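Local coordinates for protein scyllo-inosose 3-dehydrogenase (Thermotoga maritima, PDB 3IP1) that catalyses the NAD(+)-dependent oxidation of scyllo-inosose to 3-dehydro-scyllo-inosose and binds two zinc ions per subunit, at residues G214-I219 and G237-I242; R7-W12 and G90-L95; I59-A64 and V102-G107; V296-E301 and K323-G328; I366-V371 and S388-T393. All coordinates share one frame; numbering follows the deposited sequence.

Contact 1: G214-I219 and G237-I242; sequences GDNVVI and GASKVI
Val217 and Val241 lie side by side on one face of a parallel strand pair and meet through their CG2 methyls at 3.7 Å. Val217 CG2 occupies the crowded position between backbone N and carbonyl carbon (CG1 at chi1 -57°), which also brings it to 4.1 Å from Ala238 CB. Further along the same side, Ile219 CD1 reaches Val241 CG1, and helix 224-235 covers both residues through Val230. These strands are the first two of the Rossmann-type dinucleotide-binding domain, joined by that helix in a beta-alpha-beta crossover, and Ile219 leads into its glycine-rich turn. The backbones zip together through Val217: its N-H points almost straight at Lys240 O (2.9 Å), and Ile242 N bonds back to Val217 O in the carbonyl plane. Ile219 N takes Ile242 O at 2.7 Å. On the other face Asn216 and Lys240 point the same way, with Asn216 OD1 resting 3.4 Å from Lys240 CB. Lys240 is extended beyond CG, so its NZ shares a water with Asn216 ND2, while Tyr277 O binds NZ and Gly282 O binds ND2. Gly237 ends the helix in a Schellman motif, its O accepting a nearly straight bond from Gly214 N (2.9 Å).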
# COMPACT_ATOMS: atom_id res chain seq x y z
N GLY A 214 9.01 4.03 -15.78
CA GLY A 214 8.98 5.40 -16.27
C GLY A 214 9.49 6.45 -15.27
O GLY A 214 9.80 7.57 -15.65
N ASP A 215 9.54 6.10 -13.98
CA ASP A 215 10.01 7.02 -12.94
C ASP A 215 11.50 7.27 -13.04
O ASP A 215 12.22 6.45 -13.59
CB ASP A 215 9.73 6.46 -11.54
CG ASP A 215 8.26 6.61 -11.13
OD1 ASP A 215 7.50 7.39 -11.75
OD2 ASP A 215 7.86 5.93 -10.17
N ASN A 216 11.95 8.41 -12.52
CA ASN A 216 13.37 8.75 -12.44
C ASN A 216 13.88 8.45 -11.04
O ASN A 216 13.13 8.60 -10.05
CB ASN A 216 13.61 10.23 -12.73
CG ASN A 216 13.21 10.64 -14.13
OD1 ASN A 216 13.36 9.88 -15.08
ND2 ASN A 216 12.71 11.87 -14.27
N VAL A 217 15.14 8.04 -10.96
CA VAL A 217 15.76 7.80 -9.67
C VAL A 217 17.13 8.47 -9.60
O VAL A 217 17.80 8.59 -10.61
CB VAL A 217 15.89 6.27 -9.33
CG1 VAL A 217 14.50 5.57 -9.38
CG2 VAL A 217 16.85 5.59 -10.27
N VAL A 218 17.52 8.88 -8.39
CA VAL A 218 18.82 9.50 -8.13
C VAL A 218 19.51 8.74 -7.00
O VAL A 218 18.98 8.60 -5.90
CB VAL A 218 18.68 11.00 -7.75
CG1 VAL A 218 20.00 11.58 -7.27
CG2 VAL A 218 18.11 11.81 -8.94
N ILE A 219 20.71 8.25 -7.27
CA ILE A 219 21.51 7.54 -6.26
C ILE A 219 22.76 8.35 -5.90
O ILE A 219 23.57 8.69 -6.76
CB ILE A 219 21.91 6.12 -6.75
CG1 ILE A 219 20.66 5.26 -6.97
CG2 ILE A 219 22.83 5.44 -5.75
CD1 ILE A 219 20.77 4.32 -8.08
N GLY A 237 12.73 -0.56 -14.27
CA GLY A 237 12.06 0.26 -15.29
C GLY A 237 12.23 1.77 -15.14
O GLY A 237 11.45 2.54 -15.72
N ALA A 238 13.21 2.18 -14.34
CA ALA A 238 13.53 3.61 -14.20
C ALA A 238 13.89 4.19 -15.55
O ALA A 238 14.81 3.70 -16.23
CB ALA A 238 14.66 3.84 -13.21
N SER A 239 13.15 5.23 -15.92
CA SER A 239 13.36 5.93 -17.17
C SER A 239 14.78 6.52 -17.22
O SER A 239 15.53 6.30 -18.18
CB SER A 239 12.26 6.98 -17.34
OG SER A 239 12.65 8.02 -18.20
N LYS A 240 15.14 7.23 -16.15
CA LYS A 240 16.50 7.75 -15.97
C LYS A 240 17.08 7.37 -14.60
O LYS A 240 16.46 7.64 -13.55
CB LYS A 240 16.52 9.27 -16.13
CG LYS A 240 16.40 9.72 -17.58
CD LYS A 240 15.72 11.06 -17.61
CE LYS A 240 15.58 11.56 -19.05
NZ LYS A 240 14.72 12.77 -19.03
N VAL A 241 18.26 6.75 -14.63
CA VAL A 241 19.02 6.44 -13.42
C VAL A 241 20.26 7.35 -13.40
O VAL A 241 21.11 7.30 -14.30
CB VAL A 241 19.43 4.94 -13.34
CG1 VAL A 241 20.27 4.67 -12.11
CG2 VAL A 241 18.19 4.03 -13.38
N ILE A 242 20.32 8.19 -12.37
CA ILE A 242 21.38 9.16 -12.18
C ILE A 242 22.14 8.85 -10.89
O ILE A 242 21.53 8.76 -9.80
CB ILE A 242 20.81 10.59 -12.11
CG1 ILE A 242 20.05 10.90 -13.40
CG2 ILE A 242 21.92 11.62 -11.86
CD1 ILE A 242 19.08 12.05 -13.25
O HOH W 1 12.51 13.13 -16.85

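Contact 2: R7-W12 and G90-L95; sequences RLHAKW and GFPVTL
Residues 7-12 of strand 3-12 pair antiparallel with the short strand 93-94, Leu8 and Val93 forming a hydrogen-bonded pair in which Leu8 N to Val93 O is 2.9 Å and the return bond from Val93 N is weak. Leu8, with CG anti to the backbone N (chi1 -170°), sets its CD2 methyl over the centre of the Phe91 ring, a CH-pi contact 3.4 Å from the centroid and 5° off the normal. Leu8 CB touches Leu95 CD1. On the other face the Arg7 chain bends at chi3 (88°), which turns NE to Thr94 OG1 at 3.1 Å, close to the guanidinium plane; Val93 N lies over one face, and NH1 forms a salt bridge with Asp158. An alanine in place of Arg7 would remove the donor to Thr94 OG1 and the salt bridge to Asp158, and would probably loosen this end of the strand pair. Pro92 lays CB over the His9 ring at 3.7 Å from the centroid, while His9 NE2 is bonded to Glu45. The pair belongs to the catalytic domain, Leu95 leading toward His97, a ligand of metal site 1; Met74 of helix 69-75 packs against Leu8, Phe91 and Leu95, and Val42 of strand 40-47 against Leu8 and Leu95.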
# COMPACT_ATOMS: atom_id res chain seq x y z
N ARG A 7 40.52 -14.58 11.30
CA ARG A 7 39.91 -14.17 12.56
C ARG A 7 40.42 -12.81 13.06
O ARG A 7 41.59 -12.46 12.87
CB ARG A 7 40.10 -15.24 13.64
CG ARG A 7 39.63 -16.63 13.23
CD ARG A 7 39.34 -17.51 14.44
NE ARG A 7 37.96 -17.37 14.91
CZ ARG A 7 37.59 -17.44 16.18
NH1 ARG A 7 36.31 -17.30 16.49
NH2 ARG A 7 38.48 -17.62 17.14
N LEU A 8 39.52 -12.05 13.68
CA LEU A 8 39.87 -10.76 14.28
C LEU A 8 39.93 -10.88 15.80
O LEU A 8 38.98 -11.30 16.43
CB LEU A 8 38.87 -9.66 13.87
CG LEU A 8 39.19 -8.18 14.21
CD1 LEU A 8 38.58 -7.22 13.19
CD2 LEU A 8 38.77 -7.77 15.63
N HIS A 9 41.06 -10.48 16.37
CA HIS A 9 41.22 -10.40 17.81
C HIS A 9 41.34 -8.94 18.20
O HIS A 9 41.91 -8.15 17.46
CB HIS A 9 42.47 -11.17 18.25
CG HIS A 9 42.36 -12.65 18.04
ND1 HIS A 9 42.06 -13.53 19.07
CD2 HIS A 9 42.46 -13.40 16.92
CE1 HIS A 9 41.98 -14.75 18.58
NE2 HIS A 9 42.22 -14.70 17.28
N ALA A 10 40.78 -8.57 19.34
CA ALA A 10 40.92 -7.21 19.83
C ALA A 10 40.91 -7.23 21.35
O ALA A 10 40.52 -8.23 21.95
CB ALA A 10 39.80 -6.31 19.29
N LYS A 11 41.33 -6.12 21.95
CA LYS A 11 41.29 -5.92 23.40
C LYS A 11 39.96 -5.31 23.87
O LYS A 11 39.49 -4.32 23.30
CB LYS A 11 42.48 -5.03 23.82
CG LYS A 11 42.63 -4.81 25.32
CD LYS A 11 43.67 -3.73 25.61
CE LYS A 11 43.86 -3.53 27.13
NZ LYS A 11 44.95 -2.54 27.43
N TRP A 12 39.35 -5.90 24.91
CA TRP A 12 38.22 -5.27 25.58
C TRP A 12 38.74 -4.12 26.46
O TRP A 12 39.21 -4.36 27.58
CB TRP A 12 37.45 -6.28 26.43
CG TRP A 12 36.24 -5.66 27.11
CD1 TRP A 12 36.23 -4.92 28.26
CD2 TRP A 12 34.87 -5.77 26.69
NE1 TRP A 12 34.94 -4.54 28.57
CE2 TRP A 12 34.09 -5.05 27.63
CE3 TRP A 12 34.23 -6.40 25.62
CZ2 TRP A 12 32.69 -4.94 27.52
CZ3 TRP A 12 32.85 -6.29 25.50
CH2 TRP A 12 32.09 -5.56 26.46
N GLY A 90 31.43 -9.27 18.60
CA GLY A 90 31.77 -10.27 19.61
C GLY A 90 33.09 -10.93 19.23
O GLY A 90 33.10 -11.84 18.42
N PHE A 91 34.20 -10.44 19.79
CA PHE A 91 35.56 -10.89 19.43
C PHE A 91 36.15 -11.86 20.46
O PHE A 91 35.91 -11.72 21.66
CB PHE A 91 36.49 -9.69 19.24
CG PHE A 91 36.06 -8.72 18.14
CD1 PHE A 91 35.53 -9.19 16.94
CD2 PHE A 91 36.22 -7.34 18.31
CE1 PHE A 91 35.14 -8.32 15.95
CE2 PHE A 91 35.84 -6.45 17.32
CZ PHE A 91 35.31 -6.94 16.12
N PRO A 92 36.99 -12.83 20.01
CA PRO A 92 37.45 -13.03 18.62
C PRO A 92 36.35 -13.65 17.75
O PRO A 92 35.44 -14.28 18.28
CB PRO A 92 38.63 -13.99 18.77
CG PRO A 92 38.36 -14.72 20.06
CD PRO A 92 37.69 -13.72 20.96
N VAL A 93 36.44 -13.46 16.44
CA VAL A 93 35.42 -13.98 15.52
C VAL A 93 36.06 -14.19 14.16
O VAL A 93 36.99 -13.46 13.78
CB VAL A 93 34.21 -13.00 15.41
CG1 VAL A 93 34.53 -11.79 14.49
CG2 VAL A 93 32.94 -13.72 14.96
N THR A 94 35.58 -15.19 13.43
CA THR A 94 35.91 -15.32 12.01
C THR A 94 35.09 -14.32 11.23
O THR A 94 33.86 -14.29 11.34
CB THR A 94 35.65 -16.75 11.48
OG1 THR A 94 36.49 -17.67 12.20
CG2 THR A 94 35.95 -16.88 9.97
N LEU A 95 35.79 -13.50 10.46
CA LEU A 95 35.14 -12.48 9.65
C LEU A 95 34.58 -13.06 8.35
O LEU A 95 34.87 -14.22 8.01
CB LEU A 95 36.12 -11.32 9.35
CG LEU A 95 36.66 -10.52 10.55
CD1 LEU A 95 37.79 -9.64 10.04
CD2 LEU A 95 35.56 -9.66 11.23

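Contact 3: I59-A64 and V102-G107; sequences IIKVKA and VVVEAG
Ile59 and Glu105 run side by side from neighbouring antiparallel strands, pointing the same way, so that Ile59 CD1 lies 3.6 Å from the carboxylate oxygen Glu105 OE2. Glu105 is extended, its CG anti to the backbone N (chi1 -178°), which carries the carboxylate out alongside the isoleucine tip. Val104 crosses obliquely instead: its CG2 sits in the crowded position between backbone N and carbonyl carbon and meets Ile59 CG2 at 3.8 Å. The other branch, Val104 CG1, turns to Lys61 and touches its CB at 3.7 Å. Lys61 starts out with CG anti to the backbone N and carries its amine away from strand 98-106, leaving the first part of its chain against the valine. Tyr164 of strand 164-168 packs on both Lys61 and Val104. Ile60 and Val103 share the opposite face as a non-hydrogen-bonded pair, backed by Val165 and Phe119 respectively.

The splayed valine and glutamate follow from the backbone. Ile59 O accepts Val104 N in its carbonyl plane at 3.0 Å and also a weak bond from Glu105 N, while Ile59 N returns to Glu105 O at 2.9 Å. Next to it Lys61 and Val102 form an ordinary hydrogen-bonded pair, Lys61 N and O bonding Val102 O (2.8 Å) and N (2.9 Å). Val104 and Glu105 thus both face Ile59, a classic beta bulge, here in the GroES-like domain of a zinc-containing alcohol dehydrogenase.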
# COMPACT_ATOMS: atom_id res chain seq x y z
N ILE A 59 26.61 -27.26 6.98
CA ILE A 59 27.99 -26.82 6.86
C ILE A 59 28.19 -26.61 5.38
O ILE A 59 27.82 -27.46 4.56
CB ILE A 59 28.97 -27.90 7.40
CG1 ILE A 59 28.82 -28.03 8.93
CG2 ILE A 59 30.43 -27.56 7.07
CD1 ILE A 59 29.45 -29.32 9.50
N ILE A 60 28.78 -25.47 5.05
CA ILE A 60 29.02 -25.05 3.69
C ILE A 60 30.53 -24.97 3.43
O ILE A 60 31.27 -24.42 4.23
CB ILE A 60 28.40 -23.66 3.45
CG1 ILE A 60 26.88 -23.69 3.70
CG2 ILE A 60 28.75 -23.14 2.05
CD1 ILE A 60 26.25 -22.28 3.90
N LYS A 61 30.98 -25.53 2.32
CA LYS A 61 32.36 -25.35 1.89
C LYS A 61 32.38 -24.04 1.14
O LYS A 61 31.74 -23.93 0.08
CB LYS A 61 32.74 -26.52 0.99
CG LYS A 61 34.13 -26.52 0.39
CD LYS A 61 34.34 -27.90 -0.28
CE LYS A 61 35.58 -27.95 -1.17
NZ LYS A 61 36.78 -27.39 -0.48
N VAL A 62 33.08 -23.04 1.69
CA VAL A 62 33.06 -21.68 1.10
C VAL A 62 33.75 -21.66 -0.26
O VAL A 62 34.85 -22.19 -0.43
CB VAL A 62 33.68 -20.60 2.04
CG1 VAL A 62 33.54 -19.19 1.46
CG2 VAL A 62 33.07 -20.65 3.45
N LYS A 63 33.11 -21.03 -1.23
CA LYS A 63 33.76 -20.79 -2.51
C LYS A 63 34.22 -19.35 -2.66
O LYS A 63 35.30 -19.10 -3.19
CB LYS A 63 32.82 -21.16 -3.64
CG LYS A 63 32.67 -22.65 -3.86
CD LYS A 63 33.72 -23.16 -4.84
CE LYS A 63 34.80 -23.97 -4.12
NZ LYS A 63 35.77 -24.62 -5.09
N ALA A 64 33.41 -18.39 -2.21
CA ALA A 64 33.78 -16.99 -2.35
C ALA A 64 33.25 -16.19 -1.19
O ALA A 64 32.20 -16.52 -0.63
CB ALA A 64 33.28 -16.42 -3.70
N VAL A 102 29.23 -24.53 -1.31
CA VAL A 102 28.42 -25.72 -1.55
C VAL A 102 28.15 -26.45 -0.24
O VAL A 102 29.01 -26.51 0.65
CB VAL A 102 29.04 -26.64 -2.65
CG1 VAL A 102 29.32 -25.85 -3.92
CG2 VAL A 102 30.31 -27.29 -2.18
N VAL A 103 26.94 -26.99 -0.11
CA VAL A 103 26.58 -27.76 1.07
C VAL A 103 27.40 -29.06 1.10
O VAL A 103 27.43 -29.80 0.11
CB VAL A 103 25.05 -28.06 1.14
CG1 VAL A 103 24.73 -28.78 2.44
CG2 VAL A 103 24.24 -26.74 1.06
N VAL A 104 28.08 -29.30 2.21
CA VAL A 104 28.84 -30.54 2.38
C VAL A 104 28.26 -31.42 3.48
O VAL A 104 28.62 -32.57 3.59
CB VAL A 104 30.38 -30.35 2.58
CG1 VAL A 104 31.02 -29.72 1.35
CG2 VAL A 104 30.69 -29.57 3.88
N GLU A 105 27.38 -30.87 4.29
CA GLU A 105 26.69 -31.64 5.28
C GLU A 105 25.43 -30.88 5.71
O GLU A 105 25.45 -29.66 5.80
CB GLU A 105 27.61 -31.87 6.49
CG GLU A 105 26.95 -32.72 7.56
CD GLU A 105 27.92 -33.31 8.56
OE1 GLU A 105 27.53 -34.33 9.20
OE2 GLU A 105 29.04 -32.78 8.72
N ALA A 106 24.36 -31.62 5.96
CA ALA A 106 23.08 -31.06 6.42
C ALA A 106 22.48 -31.96 7.51
O ALA A 106 22.48 -33.18 7.38
CB ALA A 106 22.10 -30.95 5.25
N GLY A 107 21.97 -31.35 8.58
CA GLY A 107 21.24 -32.08 9.61
C GLY A 107 19.92 -32.61 9.08
O GLY A 107 19.49 -32.23 7.99

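Contact 4: V296-E301 and K323-G328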
# COMPACT_ATOMS: atom_id res chain seq x y z
N VAL A 296 25.04 16.14 1.86
CA VAL A 296 24.27 16.08 0.61
C VAL A 296 22.79 16.43 0.77
O VAL A 296 22.10 16.59 -0.22
CB VAL A 296 24.42 14.73 -0.13
CG1 VAL A 296 25.83 14.58 -0.71
CG2 VAL A 296 24.05 13.56 0.79
N TRP A 297 22.31 16.54 2.01
CA TRP A 297 20.90 16.79 2.25
C TRP A 297 20.38 18.09 1.63
O TRP A 297 19.32 18.09 1.01
CB TRP A 297 20.56 16.75 3.74
CG TRP A 297 19.14 16.39 3.97
CD1 TRP A 297 18.11 17.24 4.22
CD2 TRP A 297 18.59 15.06 3.96
NE1 TRP A 297 16.94 16.53 4.37
CE2 TRP A 297 17.21 15.19 4.21
CE3 TRP A 297 19.13 13.78 3.77
CZ2 TRP A 297 16.35 14.08 4.29
CZ3 TRP A 297 18.28 12.67 3.84
CH2 TRP A 297 16.90 12.83 4.10
N PRO A 298 21.12 19.21 1.82
CA PRO A 298 20.64 20.48 1.24
C PRO A 298 20.43 20.38 -0.27
O PRO A 298 19.44 20.91 -0.80
CB PRO A 298 21.78 21.46 1.58
CG PRO A 298 22.41 20.90 2.80
CD PRO A 298 22.32 19.41 2.66
N GLN A 299 21.34 19.70 -0.95
CA GLN A 299 21.20 19.50 -2.39
C GLN A 299 20.02 18.60 -2.77
O GLN A 299 19.36 18.84 -3.77
CB GLN A 299 22.47 18.93 -2.97
CG GLN A 299 23.70 19.74 -2.59
CD GLN A 299 24.95 19.02 -2.98
OE1 GLN A 299 25.17 18.75 -4.16
NE2 GLN A 299 25.76 18.67 -2.00
N ILE A 300 19.77 17.56 -1.98
CA ILE A 300 18.62 16.68 -2.23
C ILE A 300 17.35 17.48 -2.03
O ILE A 300 16.44 17.44 -2.85
CB ILE A 300 18.59 15.46 -1.25
CG1 ILE A 300 19.75 14.50 -1.53
CG2 ILE A 300 17.26 14.68 -1.39
CD1 ILE A 300 19.92 13.43 -0.42
N GLU A 301 17.29 18.21 -0.92
CA GLU A 301 16.15 19.07 -0.62
C GLU A 301 15.93 20.14 -1.69
O GLU A 301 14.80 20.51 -1.97
CB GLU A 301 16.31 19.70 0.76
CG GLU A 301 16.04 18.74 1.91
CD GLU A 301 15.86 19.48 3.21
OE1 GLU A 301 16.24 20.66 3.21
OE2 GLU A 301 15.37 18.91 4.22
N LYS A 323 23.90 14.61 12.58
CA LYS A 323 22.52 15.05 12.35
C LYS A 323 22.30 15.51 10.91
O LYS A 323 23.20 16.05 10.27
CB LYS A 323 22.11 16.22 13.27
CG LYS A 323 22.27 16.00 14.75
CD LYS A 323 21.46 14.82 15.26
CE LYS A 323 21.53 14.73 16.78
NZ LYS A 323 21.27 13.33 17.21
N ILE A 324 21.09 15.31 10.43
CA ILE A 324 20.70 15.76 9.10
C ILE A 324 19.90 17.08 9.26
O ILE A 324 18.99 17.17 10.10
CB ILE A 324 19.86 14.68 8.41
CG1 ILE A 324 20.71 13.42 8.19
CG2 ILE A 324 19.24 15.19 7.12
CD1 ILE A 324 19.91 12.17 8.19
N PRO A 325 20.25 18.10 8.44
CA PRO A 325 19.54 19.37 8.51
C PRO A 325 18.25 19.34 7.66
O PRO A 325 18.18 19.88 6.56
CB PRO A 325 20.58 20.38 7.98
CG PRO A 325 21.45 19.57 7.03
CD PRO A 325 21.25 18.09 7.36
N LEU A 326 17.23 18.70 8.23
CA LEU A 326 15.92 18.52 7.63
C LEU A 326 15.07 19.79 7.66
O LEU A 326 14.82 20.36 8.70
CB LEU A 326 15.18 17.38 8.34
CG LEU A 326 13.71 17.15 8.00
CD1 LEU A 326 13.56 16.82 6.51
CD2 LEU A 326 13.11 16.02 8.88
N THR A 327 14.61 20.19 6.48
CA THR A 327 13.67 21.28 6.35
C THR A 327 12.29 20.64 6.15
O THR A 327 11.98 20.17 5.05
CB THR A 327 14.00 22.13 5.11
OG1 THR A 327 15.40 22.39 5.05
CG2 THR A 327 13.19 23.45 5.09
N GLY A 328 11.49 20.62 7.21
CA GLY A 328 10.15 20.01 7.17
C GLY A 328 9.32 20.50 6.00
O GLY A 328 8.68 19.70 5.29
O HOH W 2 18.77 21.11 4.53
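The indole of Trp297 receives the Ile324 CG2 methyl over one face, a tight CH-pi contact 3.3 Å from the centroid of the five-membered ring and 17° off its normal. At the ring edge, in plane, lie Glu301 OE2, which takes a weak bond from Trp297 NE1, and a water. Trp297 CG is anti to the backbone N (chi1 -154°), swinging the ring from helix 293-306 toward strand 324-326, where Trp297 CB also meets Pro325 CD at 3.9 Å. One helical turn on, the extended Glu301 presents its carboxylate end-on to Thr327. Both oxygens use their syn lone pairs: OE1 accepts from Thr327 OG1 at 2.7 Å, and OE2 from Thr327 N at 2.7 Å along an almost straight N-H (177°). The water donates to Glu301 OE1 and to Pro325 O. In this Rossmann-type cofactor domain the strand lies at a subunit interface: Ile324 and Leu326 pair in an antiparallel ladder with the third subunit, whose Lys323 NZ bonds Thr327 OG1 and whose strand continues the sheet. With four donors on it, amide, hydroxyl, water and, weakly, indole, the buried carboxylate is probably held as the anion, gripping the end of the interface strand firmly and the indole more weakly.

Contact 5: I366-V371 and S388-T393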
# COMPACT_ATOMS: atom_id res chain seq x y z
N ILE A 366 31.42 -5.61 -10.66
CA ILE A 366 31.98 -4.73 -9.65
C ILE A 366 33.18 -5.31 -8.90
O ILE A 366 33.86 -4.60 -8.15
CB ILE A 366 30.91 -4.21 -8.64
CG1 ILE A 366 30.58 -5.27 -7.59
CG2 ILE A 366 29.68 -3.65 -9.41
CD1 ILE A 366 29.91 -4.70 -6.34
N ILE A 367 33.45 -6.60 -9.10
CA ILE A 367 34.58 -7.23 -8.44
C ILE A 367 35.87 -6.73 -9.09
O ILE A 367 36.11 -6.98 -10.27
CB ILE A 367 34.48 -8.78 -8.45
CG1 ILE A 367 33.23 -9.23 -7.67
CG2 ILE A 367 35.75 -9.42 -7.84
CD1 ILE A 367 32.86 -10.70 -7.86
N SER A 368 36.68 -6.00 -8.33
CA SER A 368 37.94 -5.46 -8.83
C SER A 368 39.03 -6.52 -8.86
O SER A 368 39.86 -6.51 -9.76
CB SER A 368 38.39 -4.26 -8.00
OG SER A 368 37.30 -3.37 -7.81
N LYS A 369 39.00 -7.44 -7.90
CA LYS A 369 40.07 -8.42 -7.74
C LYS A 369 39.61 -9.59 -6.87
O LYS A 369 38.87 -9.41 -5.90
CB LYS A 369 41.26 -7.71 -7.09
CG LYS A 369 42.49 -8.55 -6.90
CD LYS A 369 43.50 -7.77 -6.09
CE LYS A 369 44.71 -7.42 -6.92
NZ LYS A 369 45.80 -8.39 -6.60
N THR A 370 40.06 -10.80 -7.23
CA THR A 370 39.86 -11.97 -6.37
C THR A 370 41.21 -12.38 -5.80
O THR A 370 42.23 -12.25 -6.47
CB THR A 370 39.18 -13.14 -7.09
OG1 THR A 370 39.91 -13.47 -8.26
CG2 THR A 370 37.77 -12.78 -7.51
N VAL A 371 41.21 -12.87 -4.57
CA VAL A 371 42.44 -13.16 -3.84
C VAL A 371 42.24 -14.44 -3.02
O VAL A 371 41.09 -14.89 -2.84
CB VAL A 371 42.84 -11.97 -2.89
CG1 VAL A 371 42.96 -10.65 -3.65
CG2 VAL A 371 41.83 -11.81 -1.74
N SER A 388 40.88 2.64 -5.25
CA SER A 388 40.69 2.09 -6.60
C SER A 388 39.97 0.73 -6.58
O SER A 388 39.32 0.35 -7.56
CB SER A 388 42.04 1.96 -7.30
OG SER A 388 42.85 0.99 -6.66
N LEU A 389 40.08 0.02 -5.46
CA LEU A 389 39.42 -1.27 -5.28
C LEU A 389 37.96 -1.13 -4.82
O LEU A 389 37.69 -0.79 -3.67
CB LEU A 389 40.22 -2.13 -4.29
CG LEU A 389 41.71 -2.34 -4.60
CD1 LEU A 389 42.47 -2.84 -3.37
CD2 LEU A 389 41.95 -3.25 -5.81
N VAL A 390 37.02 -1.38 -5.74
CA VAL A 390 35.57 -1.27 -5.42
C VAL A 390 35.11 -2.43 -4.53
O VAL A 390 34.45 -2.22 -3.50
CB VAL A 390 34.70 -1.22 -6.72
CG1 VAL A 390 33.23 -1.01 -6.39
CG2 VAL A 390 35.19 -0.12 -7.63
N LYS A 391 35.47 -3.64 -4.94
CA LYS A 391 35.12 -4.84 -4.22
C LYS A 391 36.22 -5.87 -4.44
O LYS A 391 36.62 -6.15 -5.58
CB LYS A 391 33.76 -5.38 -4.67
CG LYS A 391 33.38 -6.80 -4.21
CD LYS A 391 33.08 -6.90 -2.71
CE LYS A 391 31.87 -6.05 -2.35
NZ LYS A 391 31.66 -6.02 -0.89
N VAL A 392 36.68 -6.43 -3.32
CA VAL A 392 37.71 -7.46 -3.29
C VAL A 392 37.06 -8.70 -2.72
O VAL A 392 36.40 -8.63 -1.69
CB VAL A 392 38.91 -7.04 -2.39
CG1 VAL A 392 39.86 -8.22 -2.11
CG2 VAL A 392 39.67 -5.89 -3.05
N THR A 393 37.27 -9.83 -3.39
CA THR A 393 36.58 -11.08 -3.04
C THR A 393 37.53 -12.26 -2.87
O THR A 393 38.30 -12.58 -3.78
CB THR A 393 35.54 -11.43 -4.15
OG1 THR A 393 34.69 -10.30 -4.39
CG2 THR A 393 34.71 -12.64 -3.78
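A parallel strand pair, 369-371 with 392-395, closes a beta-alpha-beta unit through helix 376-382, and the turn leading into its second strand lies beside metal site 1, occupied by cadmium in this crystal. Ser368 holds that turn. Its OG, anti to the carbonyl carbon (chi1 -47°), accepts Val390 N at 2.9 Å and, more weakly but straighter, Lys391 N at 3.4 Å, so that two successive amides converge on one hydroxyl oxygen. The backbone of the same residue answers in the other direction, Ser368 N bonding Lys391 O at 2.8 Å in the carbonyl plane. An alanine here would probably leave both amides without this acceptor and let the chain around Val390 and Lys391 shift.

Farther on, Thr393 N meets Lys369 O nearly along the C=O axis (3.0 Å), and Val371 N takes Thr393 O from above the carbonyl plane. Thr393 stands at about a right angle to Ile367, its OG1 lying 3.7 Å from both CG1 and CG2 of the isoleucine; Leu189 of helix 185-192 packs against both residues. Val371 CG2 and Val392 CG1 likewise cross at about a right angle on the other face, 4.1 Å apart.

Lys391 bends at chi2 and chi3, carrying NZ away from Ser368 to a salt bridge with Glu98, a ligand of that metal, and to Ile67 O. Val390 packs on Arg250, a probable NAD(+)-binding residue. The arrangement thus belongs to the cleft of a zinc-containing dehydrogenase, where metal site and cofactor domain meet.

Overall arrangement
Along the chain, contacts 2 and 3 come first with alternating segments, followed in series by contacts 1, 4 and 5. Contacts 2 and 3, with centres about 23 Å apart, belong to the catalytic part, on separate sheets linked by the succession of strands 93-94 and 98-106. Contacts 1 and 4 have centres about 21 Å apart in the cofactor domain, contact 1 within its parallel sheet and contact 4 at the interface where its strand pairs with the third subunit. Contacts 3 and 4 are farthest apart, about 46 Å between centres. Contact 5 returns to the catalytic part: strand 392-395 neighbours strand 57-66, and Ala64 touches Thr393. Late chain completes an early sheet beside the metal site and probable NAD(+) site.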